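Local coordinates for N-acetylmuramoyl-L-alanine amidase domain-containing protein SAOUHSC_02979 (Staphylococcus aureus, PDB 5T1Q), which probably acts as a secreted cell-wall hydrolase with amidase activity; this chain carries its lysozyme-like glucosaminidase-family part and its C-terminal CHAP domain, at residues Q76-Y81 against D151-I156; D180-L185 against N194-L199; A33-E38 against E92-R97; N107-K112 against E147-Y152; K58-F63 against Q88-S93. All blocks are in the same frame, centred on the assembly; numbering follows the deposited sequence.

Contact 1. Residues Q76-Y81 against D151-I156; sequences QDNDIY and DYSDLI
Ile80 meets Ser153, Ile156 and Tyr152 in a small, buried, mainly apolar contact inside the glucosaminidase-family part of the chain, where the turn that follows helix 58-78 runs beside helix 145-158. No hydrogen bond spans the two segments. The tip of Ile80 does most of the touching. Ile80 CD1 is anti to CA (chi2 173°), and this extended branch ends 3.8 Å from Ser153 CA and 4.1 Å from Ile156 CB. The other branch of Ile80 comes to Tyr152 from the side: CG2 lies at the ring edge, near its plane, 4.4 Å from CE2. A face of the same ring is taken by its own helix, with Ile156 CG1 3.6 Å above the ring plane and offset toward the rim. Beside this, Asn78 adds a looser touch, its ND2 4.2 Å from Ser153 CB. Ser153 offers Ile80 its carbon surface, while its OG bonds back to Lys150 O one turn earlier in the helix. Asp79, with positive phi (63°), breaks the helical path and so lets the chain turn toward Ile80; its backbone bonds to Lys172 and its carboxylate to Ser173 OG. Tyr81 then takes the N-cap position of helix 82-93, whose Gln88 receives Tyr152 OH, while Val84 and Met85 of that helix pack on the Tyr152 side chain.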
# COMPACT_ATOMS: atom_id res chain seq x y z
N GLN A 76 4.35 8.33 25.50
CA GLN A 76 5.04 8.76 26.73
C GLN A 76 4.86 7.78 27.89
O GLN A 76 5.82 7.47 28.60
CB GLN A 76 4.56 10.15 27.18
CG GLN A 76 4.86 11.27 26.20
CD GLN A 76 6.35 11.51 26.01
OE1 GLN A 76 6.86 11.50 24.90
NE2 GLN A 76 7.05 11.70 27.11
N ASP A 77 3.63 7.31 28.07
CA ASP A 77 3.29 6.41 29.17
C ASP A 77 3.90 5.01 29.05
O ASP A 77 4.45 4.49 30.02
CB ASP A 77 1.76 6.29 29.33
CG ASP A 77 1.09 7.60 29.79
OD1 ASP A 77 1.80 8.57 30.16
OD2 ASP A 77 -0.16 7.65 29.80
N ASN A 78 3.83 4.42 27.86
CA ASN A 78 4.30 3.05 27.65
C ASN A 78 5.68 2.90 27.00
O ASN A 78 6.01 1.81 26.58
CB ASN A 78 3.24 2.29 26.85
CG ASN A 78 1.94 2.15 27.61
OD1 ASN A 78 1.89 1.56 28.68
ND2 ASN A 78 0.87 2.69 27.05
N ASP A 79 6.47 3.97 26.92
CA ASP A 79 7.84 3.88 26.35
C ASP A 79 7.85 3.48 24.86
O ASP A 79 8.68 2.67 24.43
CB ASP A 79 8.67 2.89 27.19
CG ASP A 79 10.16 2.98 26.92
OD1 ASP A 79 10.64 4.08 26.56
OD2 ASP A 79 10.86 1.96 27.10
N ILE A 80 6.94 4.05 24.07
CA ILE A 80 6.82 3.76 22.63
C ILE A 80 6.98 5.03 21.79
O ILE A 80 6.55 6.11 22.20
CB ILE A 80 5.43 3.11 22.34
CG1 ILE A 80 5.33 1.74 23.02
CG2 ILE A 80 5.18 2.98 20.83
CD1 ILE A 80 3.96 1.09 22.93
N TYR A 81 7.63 4.90 20.63
CA TYR A 81 7.73 6.02 19.69
C TYR A 81 6.36 6.21 19.06
O TYR A 81 5.87 5.34 18.33
CB TYR A 81 8.72 5.75 18.56
CG TYR A 81 10.17 5.94 18.91
CD1 TYR A 81 10.76 7.22 18.83
CD2 TYR A 81 10.97 4.87 19.26
CE1 TYR A 81 12.10 7.41 19.14
CE2 TYR A 81 12.31 5.06 19.57
CZ TYR A 81 12.87 6.32 19.52
OH TYR A 81 14.20 6.48 19.83
N ASP A 151 -4.50 -1.91 22.11
CA ASP A 151 -4.07 -3.27 21.82
C ASP A 151 -2.70 -3.30 21.11
O ASP A 151 -1.91 -4.24 21.30
CB ASP A 151 -5.13 -4.02 21.02
CG ASP A 151 -4.98 -5.53 21.09
OD1 ASP A 151 -4.54 -6.03 22.15
OD2 ASP A 151 -5.32 -6.22 20.11
N TYR A 152 -2.41 -2.28 20.31
CA TYR A 152 -1.10 -2.17 19.66
C TYR A 152 -0.02 -2.00 20.72
O TYR A 152 1.00 -2.67 20.68
CB TYR A 152 -1.05 -0.98 18.69
CG TYR A 152 0.36 -0.66 18.21
CD1 TYR A 152 0.92 -1.33 17.13
CD2 TYR A 152 1.13 0.31 18.86
CE1 TYR A 152 2.20 -1.04 16.70
CE2 TYR A 152 2.41 0.60 18.44
CZ TYR A 152 2.95 -0.08 17.36
OH TYR A 152 4.21 0.22 16.94
N SER A 153 -0.26 -1.07 21.65
CA SER A 153 0.69 -0.79 22.72
C SER A 153 0.90 -2.03 23.59
O SER A 153 2.02 -2.30 24.01
CB SER A 153 0.23 0.38 23.58
OG SER A 153 -0.99 0.08 24.23
N ASP A 154 -0.16 -2.79 23.83
CA ASP A 154 -0.07 -4.02 24.61
C ASP A 154 0.76 -5.08 23.89
O ASP A 154 1.49 -5.83 24.54
CB ASP A 154 -1.46 -4.58 24.94
CG ASP A 154 -2.19 -3.76 26.01
OD1 ASP A 154 -1.61 -2.78 26.53
OD2 ASP A 154 -3.35 -4.10 26.35
N LEU A 155 0.66 -5.14 22.56
CA LEU A 155 1.43 -6.10 21.78
C LEU A 155 2.92 -5.79 21.86
O LEU A 155 3.73 -6.69 22.09
CB LEU A 155 0.98 -6.11 20.32
CG LEU A 155 1.68 -7.11 19.39
CD1 LEU A 155 1.48 -8.54 19.88
CD2 LEU A 155 1.16 -6.96 17.98
N ILE A 156 3.27 -4.52 21.66
CA ILE A 156 4.68 -4.10 21.69
C ILE A 156 5.31 -4.32 23.08
O ILE A 156 6.48 -4.71 23.17
CB ILE A 156 4.84 -2.61 21.32
CG1 ILE A 156 4.33 -2.33 19.88
CG2 ILE A 156 6.28 -2.15 21.46
CD1 ILE A 156 5.04 -3.10 18.79

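Contact 2. Residues D180-L185 against N194-L199; sequences DATSHL and NYAKKL
The ring of Tyr195 turns its CD2-CE2 side to Leu185: Leu185 O approaches obliquely, 3.9 Å from Tyr195 CD2, and Leu185 CB is 4.1 Å from Tyr195 CE2. This pair closes one end of a helical hairpin in which helices 178-185 and 195-205 are joined by a short loop; the segments 180-185 and 195-199 run at 143° and their axes approach to 8.0 Å. The close approach falls at Ala196, whose CB sits 3.5 Å from Thr182 O and also touches the Ser183 backbone. One turn further along helix 195-205, Leu199 meets the same Thr182, and the two slide past each other in opposite directions, with Thr182 CG2 3.7 Å from Leu199 CB. Thr182 CG2 lies anti to the carbonyl carbon, beside the backbone N, which turns the methyl to Leu199, while OG1 bonds to Asn200 OD1. Leu185 and Leu199 cross at about a right angle, their CD1 methyls 3.6 Å apart. Helix 82-93 packs against the hairpin: Val84 and Gln88 pack on Leu185, Leu91 packs on Tyr195 and Leu199, and Tyr195 OH bonds to Glu92 and Gln88. Within helix 178-185, Asp180 O is gripped from opposite faces of its carbonyl plane, by Ser183 OG at 2.7 Å and by His184 ND1 at 2.8 Å.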
# COMPACT_ATOMS: atom_id res chain seq x y z
N ASP A 180 16.00 2.81 14.41
CA ASP A 180 16.45 1.56 15.00
C ASP A 180 15.21 0.70 15.23
O ASP A 180 15.22 -0.51 14.97
CB ASP A 180 17.19 1.83 16.32
CG ASP A 180 18.48 2.61 16.10
OD1 ASP A 180 19.38 2.09 15.40
OD2 ASP A 180 18.62 3.73 16.65
N ALA A 181 14.13 1.35 15.66
CA ALA A 181 12.86 0.67 15.91
C ALA A 181 12.22 0.13 14.63
O ALA A 181 11.81 -1.03 14.59
CB ALA A 181 11.91 1.61 16.63
N THR A 182 12.14 0.95 13.58
CA THR A 182 11.54 0.48 12.32
C THR A 182 12.32 -0.70 11.72
O THR A 182 11.72 -1.62 11.17
CB THR A 182 11.40 1.61 11.28
OG1 THR A 182 12.68 2.14 10.96
CG2 THR A 182 10.50 2.73 11.79
N SER A 183 13.65 -0.71 11.87
CA SER A 183 14.46 -1.83 11.32
C SER A 183 14.17 -3.17 12.01
O SER A 183 14.33 -4.23 11.40
CB SER A 183 15.96 -1.53 11.41
OG SER A 183 16.41 -1.58 12.74
N HIS A 184 13.77 -3.12 13.28
CA HIS A 184 13.41 -4.35 14.02
C HIS A 184 11.98 -4.82 13.73
O HIS A 184 11.64 -5.97 14.00
CB HIS A 184 13.66 -4.18 15.52
CG HIS A 184 15.11 -4.16 15.88
ND1 HIS A 184 15.82 -3.00 16.09
CD2 HIS A 184 16.00 -5.18 16.05
CE1 HIS A 184 17.08 -3.30 16.38
NE2 HIS A 184 17.21 -4.61 16.37
N LEU A 185 11.15 -3.94 13.19
CA LEU A 185 9.80 -4.33 12.76
C LEU A 185 9.88 -5.08 11.43
O LEU A 185 8.95 -5.81 11.05
CB LEU A 185 8.89 -3.11 12.64
CG LEU A 185 8.51 -2.43 13.95
CD1 LEU A 185 7.90 -1.07 13.69
CD2 LEU A 185 7.57 -3.30 14.77
N ASN A 194 10.33 -4.37 2.39
CA ASN A 194 10.60 -2.93 2.39
C ASN A 194 9.88 -2.26 3.56
O ASN A 194 9.75 -1.05 3.57
CB ASN A 194 10.12 -2.29 1.08
CG ASN A 194 10.88 -2.78 -0.13
OD1 ASN A 194 10.27 -3.10 -1.15
ND2 ASN A 194 12.19 -2.82 -0.04
N TYR A 195 9.46 -3.05 4.55
CA TYR A 195 8.67 -2.50 5.65
C TYR A 195 9.34 -1.30 6.35
O TYR A 195 8.71 -0.24 6.49
CB TYR A 195 8.32 -3.60 6.66
CG TYR A 195 7.10 -3.29 7.51
CD1 TYR A 195 5.82 -3.31 6.95
CD2 TYR A 195 7.22 -3.04 8.87
CE1 TYR A 195 4.70 -3.04 7.72
CE2 TYR A 195 6.10 -2.76 9.65
CZ TYR A 195 4.84 -2.77 9.08
OH TYR A 195 3.73 -2.50 9.86
N ALA A 196 10.61 -1.46 6.74
CA ALA A 196 11.33 -0.39 7.44
C ALA A 196 11.45 0.88 6.61
O ALA A 196 11.16 1.98 7.09
CB ALA A 196 12.71 -0.86 7.88
N LYS A 197 11.87 0.74 5.35
CA LYS A 197 12.00 1.90 4.48
C LYS A 197 10.66 2.61 4.25
O LYS A 197 10.62 3.83 4.10
CB LYS A 197 12.71 1.56 3.16
CG LYS A 197 14.19 1.21 3.35
CD LYS A 197 15.04 1.52 2.13
CE LYS A 197 14.58 0.80 0.86
NZ LYS A 197 14.78 -0.67 0.91
N LYS A 198 9.58 1.84 4.23
CA LYS A 198 8.25 2.42 4.10
C LYS A 198 7.88 3.23 5.34
O LYS A 198 7.41 4.36 5.22
CB LYS A 198 7.20 1.34 3.83
CG LYS A 198 7.26 0.77 2.42
CD LYS A 198 6.24 -0.34 2.24
CE LYS A 198 6.19 -0.84 0.81
NZ LYS A 198 5.09 -1.81 0.64
N LEU A 199 8.10 2.67 6.53
CA LEU A 199 7.79 3.39 7.76
C LEU A 199 8.62 4.67 7.86
O LEU A 199 8.09 5.73 8.19
CB LEU A 199 8.01 2.52 9.01
CG LEU A 199 7.07 1.33 9.23
CD1 LEU A 199 7.43 0.63 10.52
CD2 LEU A 199 5.61 1.76 9.26

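Contact 3. Residues A33-E38 against E92-R97; sequences ATSLFE and ESDSGR
Asp94 carries its CG anti to the backbone N (chi1 -176°), which sets CG beside Thr34, and the positive phi of Asp94 (56°) ends helix 82-93 just where the extended chain 33-35 passes. CB of Asp94 lies 3.6 Å from Ala33 O, and Asp94 OD1 lies 3.8 Å from Ser35 CA. Thr34 turns CG2 anti to its carbonyl carbon, and this methyl meets Glu92 O at 3.6 Å. The polar links across the contact run through water. One water lies between Ser35 OG, at 2.6 Å, and Asp94 OD1, at 2.8 Å, and also reaches Ser95 OG; a second takes the N-H of Leu36 and donates to Asp94 OD1 over 2.9 Å. Asp94 also opens a type I' turn closed by Arg97, which grips it side-on: Arg97 NH2 forms a salt bridge to Asp94 OD1 at 2.8 Å, reaching it from above the carboxylate plane, and NE holds Asp94 O. Just before the turn, Ser93 OG, which bonds to Ala89 O, accepts from Gly96 N, an ST motif. The contact joins the chain leading into strand 37-39 to the C-terminal end of helix 82-93, with a backbone bond between Ser35 and Leu91 alongside. With an arginine and two donating waters all at OD1, Asp94 is probably ionised, and it links the two segments through solvent rather than through any direct hydrogen bond.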
# COMPACT_ATOMS: atom_id res chain seq x y z
N ALA A 33 -6.64 -2.70 2.40
CA ALA A 33 -6.03 -1.61 1.70
C ALA A 33 -4.87 -1.20 2.60
O ALA A 33 -5.02 -1.11 3.82
CB ALA A 33 -7.01 -0.46 1.50
N THR A 34 -3.69 -1.04 2.01
CA THR A 34 -2.49 -0.58 2.72
C THR A 34 -1.85 0.50 1.87
O THR A 34 -2.14 0.63 0.70
CB THR A 34 -1.50 -1.73 2.99
OG1 THR A 34 -1.30 -2.48 1.79
CG2 THR A 34 -2.03 -2.68 4.06
N SER A 35 -0.96 1.29 2.47
CA SER A 35 -0.35 2.42 1.75
C SER A 35 0.47 1.99 0.55
O SER A 35 1.12 0.96 0.57
CB SER A 35 0.55 3.22 2.68
OG SER A 35 -0.17 3.66 3.81
N LEU A 36 0.43 2.82 -0.49
CA LEU A 36 1.21 2.62 -1.69
C LEU A 36 2.37 3.59 -1.68
O LEU A 36 2.30 4.66 -1.07
CB LEU A 36 0.34 2.84 -2.92
CG LEU A 36 -0.82 1.83 -3.01
CD1 LEU A 36 -1.81 2.30 -4.04
CD2 LEU A 36 -0.32 0.43 -3.31
N PHE A 37 3.45 3.20 -2.35
CA PHE A 37 4.68 3.95 -2.41
C PHE A 37 5.27 3.97 -3.81
O PHE A 37 5.08 3.03 -4.59
CB PHE A 37 5.72 3.30 -1.49
CG PHE A 37 5.36 3.33 -0.05
CD1 PHE A 37 4.53 2.37 0.49
CD2 PHE A 37 5.84 4.34 0.78
CE1 PHE A 37 4.18 2.40 1.82
CE2 PHE A 37 5.49 4.38 2.12
CZ PHE A 37 4.66 3.41 2.63
N GLU A 38 6.01 5.03 -4.10
CA GLU A 38 6.70 5.16 -5.37
C GLU A 38 8.18 5.28 -5.05
O GLU A 38 8.55 5.66 -3.93
CB GLU A 38 6.14 6.36 -6.13
CG GLU A 38 6.22 6.24 -7.64
CD GLU A 38 5.21 7.11 -8.36
OE1 GLU A 38 4.28 7.62 -7.70
OE2 GLU A 38 5.32 7.27 -9.59
N GLU A 92 -0.59 0.26 7.62
CA GLU A 92 -1.47 -0.90 7.75
C GLU A 92 -2.95 -0.64 7.45
O GLU A 92 -3.65 -1.56 7.05
CB GLU A 92 -1.34 -1.51 9.16
CG GLU A 92 0.06 -2.00 9.52
CD GLU A 92 0.50 -3.25 8.78
OE1 GLU A 92 -0.36 -4.03 8.29
OE2 GLU A 92 1.73 -3.50 8.72
N SER A 93 -3.43 0.58 7.68
CA SER A 93 -4.84 0.92 7.42
C SER A 93 -5.06 1.77 6.17
O SER A 93 -6.21 2.13 5.87
CB SER A 93 -5.39 1.72 8.59
OG SER A 93 -4.83 3.02 8.62
N ASP A 94 -3.97 2.12 5.48
CA ASP A 94 -4.01 3.02 4.31
C ASP A 94 -4.65 4.35 4.71
O ASP A 94 -5.62 4.79 4.10
CB ASP A 94 -4.71 2.42 3.09
CG ASP A 94 -4.65 3.35 1.85
OD1 ASP A 94 -3.71 4.16 1.75
OD2 ASP A 94 -5.57 3.29 1.01
N SER A 95 -4.11 4.95 5.75
CA SER A 95 -4.60 6.22 6.28
C SER A 95 -6.08 6.18 6.64
O SER A 95 -6.82 7.12 6.38
CB SER A 95 -4.31 7.34 5.28
OG SER A 95 -2.92 7.33 4.95
N GLY A 96 -6.49 5.07 7.23
CA GLY A 96 -7.87 4.88 7.70
C GLY A 96 -8.89 4.40 6.69
O GLY A 96 -10.02 4.14 7.06
N ARG A 97 -8.48 4.24 5.43
CA ARG A 97 -9.41 3.86 4.35
C ARG A 97 -9.73 2.36 4.23
O ARG A 97 -10.74 2.01 3.65
CB ARG A 97 -8.90 4.42 3.02
CG ARG A 97 -8.90 5.94 3.03
CD ARG A 97 -8.28 6.60 1.81
NE ARG A 97 -6.86 6.31 1.66
CZ ARG A 97 -6.03 6.95 0.85
NH1 ARG A 97 -6.43 8.00 0.13
NH2 ARG A 97 -4.75 6.57 0.78
O HOH W 1 -5.77 -2.79 6.05
O HOH W 2 -1.80 5.65 3.21
O HOH W 3 -2.22 4.50 -0.67

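Contact 4. Residues N107-K112 against E147-Y152; sequences NLFGIK and ESLKDY
Phe109 is pressed tightly onto helix 145-158, whereas the Asn107 amide is linked to that helix through a water. In the tight part Phe109 and Tyr152 form an offset stack, centroids 4.4 Å apart and planes at 22°, and Phe109 CD2 comes within 3.3 Å of Tyr152 CD1. The overlap is such that Tyr152 CB, rather than its ring, stands over the centre of the Phe109 ring, a CH-pi contact of 3.8 Å to the centroid. At the Phe109 edge, in plane, lie Leu149 CD2, 3.9 Å from Phe109 CZ, and Ser148 OG. The segment 107-112 is an irregular loop between helix 82-93 and strand 119-128 of the glucosaminidase-family part; Phe109 of this loop also touches Met85 and Ala89 of helix 82-93. Ile111 CD1 rests on the helix backbone at Tyr152. Ser148 OG, anti to its backbone N, accepts the N-H of Leu108 at 3.1 Å in a nearly straight bond (168°). On the looser side a water 2.7 Å from Ser148 OG donates to Asn107 OD1. The Asn107 amide holds the loop's own shape: OD1 takes Ile111 N, and Asn107 ND2 bonds to Ile111 O at 2.9 Å, in the amide plane.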
# COMPACT_ATOMS: atom_id res chain seq x y z
N ASN A 107 -9.68 -2.03 13.23
CA ASN A 107 -8.31 -2.53 13.42
C ASN A 107 -7.37 -1.67 12.56
O ASN A 107 -7.28 -1.83 11.35
CB ASN A 107 -8.28 -4.01 13.02
CG ASN A 107 -6.95 -4.70 13.31
OD1 ASN A 107 -5.92 -4.06 13.54
ND2 ASN A 107 -6.98 -6.02 13.31
N LEU A 108 -6.68 -0.74 13.22
CA LEU A 108 -5.80 0.20 12.55
C LEU A 108 -4.38 -0.28 12.28
O LEU A 108 -3.69 0.32 11.45
CB LEU A 108 -5.68 1.47 13.39
CG LEU A 108 -6.96 2.20 13.74
CD1 LEU A 108 -6.59 3.45 14.52
CD2 LEU A 108 -7.76 2.54 12.50
N PHE A 109 -3.96 -1.34 12.96
CA PHE A 109 -2.58 -1.82 12.84
C PHE A 109 -2.41 -3.16 12.15
O PHE A 109 -1.30 -3.70 12.12
CB PHE A 109 -1.96 -1.86 14.24
CG PHE A 109 -1.94 -0.53 14.90
CD1 PHE A 109 -3.05 -0.07 15.59
CD2 PHE A 109 -0.84 0.29 14.79
CE1 PHE A 109 -3.05 1.17 16.18
CE2 PHE A 109 -0.84 1.54 15.38
CZ PHE A 109 -1.94 1.98 16.06
N GLY A 110 -3.48 -3.70 11.59
CA GLY A 110 -3.42 -5.00 10.93
C GLY A 110 -2.95 -6.12 11.84
O GLY A 110 -2.18 -6.98 11.43
N ILE A 111 -3.44 -6.10 13.08
CA ILE A 111 -3.06 -7.12 14.05
C ILE A 111 -3.96 -8.34 13.86
O ILE A 111 -5.19 -8.21 13.90
CB ILE A 111 -3.17 -6.61 15.50
CG1 ILE A 111 -2.37 -5.32 15.66
CG2 ILE A 111 -2.67 -7.67 16.49
CD1 ILE A 111 -2.46 -4.70 17.05
N LYS A 112 -3.34 -9.50 13.65
CA LYS A 112 -4.05 -10.76 13.45
C LYS A 112 -4.54 -11.37 14.77
O LYS A 112 -4.06 -11.00 15.83
CB LYS A 112 -3.16 -11.77 12.71
CG LYS A 112 -2.89 -11.41 11.25
CD LYS A 112 -1.80 -12.27 10.61
CE LYS A 112 -2.14 -13.74 10.58
NZ LYS A 112 -1.08 -14.56 9.92
N GLU A 147 -9.81 0.77 21.49
CA GLU A 147 -9.23 -0.52 21.85
C GLU A 147 -8.12 -0.97 20.89
O GLU A 147 -7.29 -1.79 21.26
CB GLU A 147 -10.30 -1.62 21.97
CG GLU A 147 -11.35 -1.43 23.08
CD GLU A 147 -12.50 -0.49 22.72
OE1 GLU A 147 -13.23 -0.06 23.65
OE2 GLU A 147 -12.68 -0.18 21.52
N SER A 148 -8.12 -0.45 19.66
CA SER A 148 -7.09 -0.80 18.68
C SER A 148 -5.74 -0.19 19.07
O SER A 148 -4.73 -0.87 19.08
CB SER A 148 -7.49 -0.33 17.28
OG SER A 148 -6.51 -0.68 16.31
N LEU A 149 -5.75 1.11 19.37
CA LEU A 149 -4.54 1.83 19.80
C LEU A 149 -3.96 1.20 21.07
O LEU A 149 -2.73 1.05 21.19
CB LEU A 149 -4.88 3.30 20.08
CG LEU A 149 -5.36 4.16 18.90
CD1 LEU A 149 -6.07 5.42 19.38
CD2 LEU A 149 -4.20 4.51 17.98
N LYS A 150 -4.84 0.87 22.02
CA LYS A 150 -4.46 0.23 23.29
C LYS A 150 -3.87 -1.16 23.01
O LYS A 150 -2.84 -1.53 23.58
CB LYS A 150 -5.70 0.13 24.20
CG LYS A 150 -5.56 -0.57 25.55
CD LYS A 150 -4.60 0.14 26.50
CE LYS A 150 -4.97 -0.10 27.96
NZ LYS A 150 -5.04 -1.53 28.37
N ASP A 151 -4.50 -1.91 22.11
CA ASP A 151 -4.07 -3.27 21.82
C ASP A 151 -2.70 -3.30 21.11
O ASP A 151 -1.91 -4.24 21.30
CB ASP A 151 -5.13 -4.02 21.02
CG ASP A 151 -4.98 -5.53 21.09
OD1 ASP A 151 -4.54 -6.03 22.15
OD2 ASP A 151 -5.32 -6.22 20.11
N TYR A 152 -2.41 -2.28 20.31
CA TYR A 152 -1.10 -2.17 19.66
C TYR A 152 -0.02 -2.00 20.72
O TYR A 152 1.00 -2.67 20.68
CB TYR A 152 -1.05 -0.98 18.69
CG TYR A 152 0.36 -0.66 18.21
CD1 TYR A 152 0.92 -1.33 17.13
CD2 TYR A 152 1.13 0.31 18.86
CE1 TYR A 152 2.20 -1.04 16.70
CE2 TYR A 152 2.41 0.60 18.44
CZ TYR A 152 2.95 -0.08 17.36
OH TYR A 152 4.21 0.22 16.94
O HOH W 4 -5.03 -2.91 16.31

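Contact 5. Residues K58-F63 against Q88-S93; sequences KDTRQF and QAILES
Phe63 reaches across to Ala89, Ile90 and Ser93 in a helical hairpin of helices 58-78 and 82-93; the axes of 58-63 and 88-93 come no nearer than 11.0 Å, at 134°. Its CG is anti to the backbone N (chi1 175°), directing the ring at the facing helix. Ala89 CB lies at the ring edge, in plane, 3.8 Å from Phe63 CE2, and Ile90 CG1 is 3.9 Å from Phe63 CD2. Beside them Thr60 and Ile90 meet at about a right angle, Thr60 CG2 being 4.0 Å from Ile90 CD1; the Thr60 hydroxyl bonds to Ser95 OG. Further out, Ile67 of helix 58-78 packs on Ala89, while Val64 of the same helix and Ile202 of helix 195-205 pack on Ile90. Ser93 OG approaches the ring obliquely, 3.5 Å from Phe63 CZ, and is steadied by the helix itself: Ala89 O accepts Ser93 N at 3.0 Å on one face of its carbonyl plane and Ser93 OG on the opposite face.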
# COMPACT_ATOMS: atom_id res chain seq x y z
N LYS A 58 -4.63 14.19 1.50
CA LYS A 58 -5.31 14.95 2.56
C LYS A 58 -5.97 13.97 3.56
O LYS A 58 -6.13 14.31 4.73
CB LYS A 58 -6.33 15.97 2.03
CG LYS A 58 -6.74 16.98 3.11
CD LYS A 58 -7.69 18.08 2.63
CE LYS A 58 -9.11 17.57 2.42
NZ LYS A 58 -10.04 18.68 2.06
N ASP A 59 -6.35 12.78 3.09
CA ASP A 59 -6.90 11.76 3.99
C ASP A 59 -5.88 11.38 5.06
O ASP A 59 -6.23 11.25 6.23
CB ASP A 59 -7.34 10.50 3.22
CG ASP A 59 -8.62 10.71 2.42
OD1 ASP A 59 -9.45 11.57 2.80
OD2 ASP A 59 -8.81 9.97 1.43
N THR A 60 -4.62 11.23 4.66
CA THR A 60 -3.55 10.87 5.58
C THR A 60 -3.35 11.96 6.64
O THR A 60 -3.20 11.66 7.82
CB THR A 60 -2.21 10.57 4.85
OG1 THR A 60 -2.39 9.48 3.92
CG2 THR A 60 -1.12 10.19 5.83
N ARG A 61 -3.37 13.22 6.21
CA ARG A 61 -3.23 14.36 7.14
C ARG A 61 -4.35 14.35 8.19
O ARG A 61 -4.09 14.49 9.37
CB ARG A 61 -3.28 15.68 6.36
CG ARG A 61 -2.04 16.00 5.53
CD ARG A 61 -2.39 17.00 4.43
NE ARG A 61 -1.28 17.86 4.02
CZ ARG A 61 -0.26 17.50 3.24
NH1 ARG A 61 0.66 18.41 2.93
NH2 ARG A 61 -0.14 16.25 2.78
N GLN A 62 -5.59 14.18 7.74
CA GLN A 62 -6.73 14.13 8.66
C GLN A 62 -6.69 12.86 9.55
O GLN A 62 -7.07 12.91 10.72
CB GLN A 62 -8.05 14.22 7.90
CG GLN A 62 -8.23 15.54 7.15
CD GLN A 62 -8.25 16.76 8.07
OE1 GLN A 62 -8.89 16.75 9.13
NE2 GLN A 62 -7.57 17.82 7.66
N PHE A 63 -6.22 11.74 9.00
CA PHE A 63 -6.10 10.51 9.79
C PHE A 63 -5.06 10.70 10.91
O PHE A 63 -5.26 10.23 12.03
CB PHE A 63 -5.73 9.34 8.88
CG PHE A 63 -5.46 8.07 9.61
CD1 PHE A 63 -6.51 7.28 10.08
CD2 PHE A 63 -4.15 7.63 9.83
CE1 PHE A 63 -6.27 6.09 10.75
CE2 PHE A 63 -3.90 6.44 10.50
CZ PHE A 63 -4.96 5.67 10.96
N GLN A 88 2.84 3.11 11.49
CA GLN A 88 2.30 1.77 11.31
C GLN A 88 0.79 1.84 11.09
O GLN A 88 0.26 1.10 10.25
CB GLN A 88 2.65 0.84 12.49
CG GLN A 88 4.06 0.31 12.43
CD GLN A 88 4.31 -0.85 13.39
OE1 GLN A 88 4.66 -0.65 14.56
NE2 GLN A 88 4.21 -2.07 12.88
N ALA A 89 0.10 2.73 11.82
CA ALA A 89 -1.33 2.92 11.62
C ALA A 89 -1.60 3.37 10.19
O ALA A 89 -2.47 2.80 9.51
CB ALA A 89 -1.91 3.92 12.62
N ILE A 90 -0.86 4.38 9.73
CA ILE A 90 -0.99 4.88 8.36
C ILE A 90 -0.76 3.77 7.31
O ILE A 90 -1.56 3.61 6.39
CB ILE A 90 0.01 6.04 8.09
CG1 ILE A 90 -0.42 7.30 8.84
CG2 ILE A 90 0.11 6.35 6.59
CD1 ILE A 90 0.64 8.38 8.88
N LEU A 91 0.33 3.03 7.47
CA LEU A 91 0.71 1.97 6.52
C LEU A 91 -0.29 0.82 6.46
O LEU A 91 -0.79 0.48 5.37
CB LEU A 91 2.11 1.46 6.86
CG LEU A 91 2.80 0.46 5.92
CD1 LEU A 91 4.28 0.38 6.26
CD2 LEU A 91 2.18 -0.94 5.97
N GLU A 92 -0.59 0.26 7.62
CA GLU A 92 -1.47 -0.90 7.75
C GLU A 92 -2.95 -0.64 7.45
O GLU A 92 -3.65 -1.56 7.05
CB GLU A 92 -1.34 -1.51 9.16
CG GLU A 92 0.06 -2.00 9.52
CD GLU A 92 0.50 -3.25 8.78
OE1 GLU A 92 -0.36 -4.03 8.29
OE2 GLU A 92 1.73 -3.50 8.72
N SER A 93 -3.43 0.58 7.68
CA SER A 93 -4.84 0.92 7.42
C SER A 93 -5.06 1.77 6.17
O SER A 93 -6.21 2.13 5.87
CB SER A 93 -5.39 1.72 8.59
OG SER A 93 -4.83 3.02 8.62

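In the fold
From the N terminus, the segment 33-38 opens contact 3 as the chain enters strand 37-39. Contact 5 opens at the start of helix 58-78; both close on helix 82-93 and share Glu92 and Ser93, so the two end on the same stretch. Contact 1 opens where helix 58-78 gives way to helix 82-93 and crosses contacts 3 and 5, closing only at 151-156. Contact 4 opens later, at 107-112, and ends on the same stretch of helix 145-158, beyond the hairpin of strands 119-128 and 131-140. Contact 2 follows in series as a short local closure. Helix 82-93 connects them: Gln88 meets Tyr152 of contacts 1 and 4, and Glu92 meets Tyr195 of contact 2, while contact 3 leads toward the large mixed sheet.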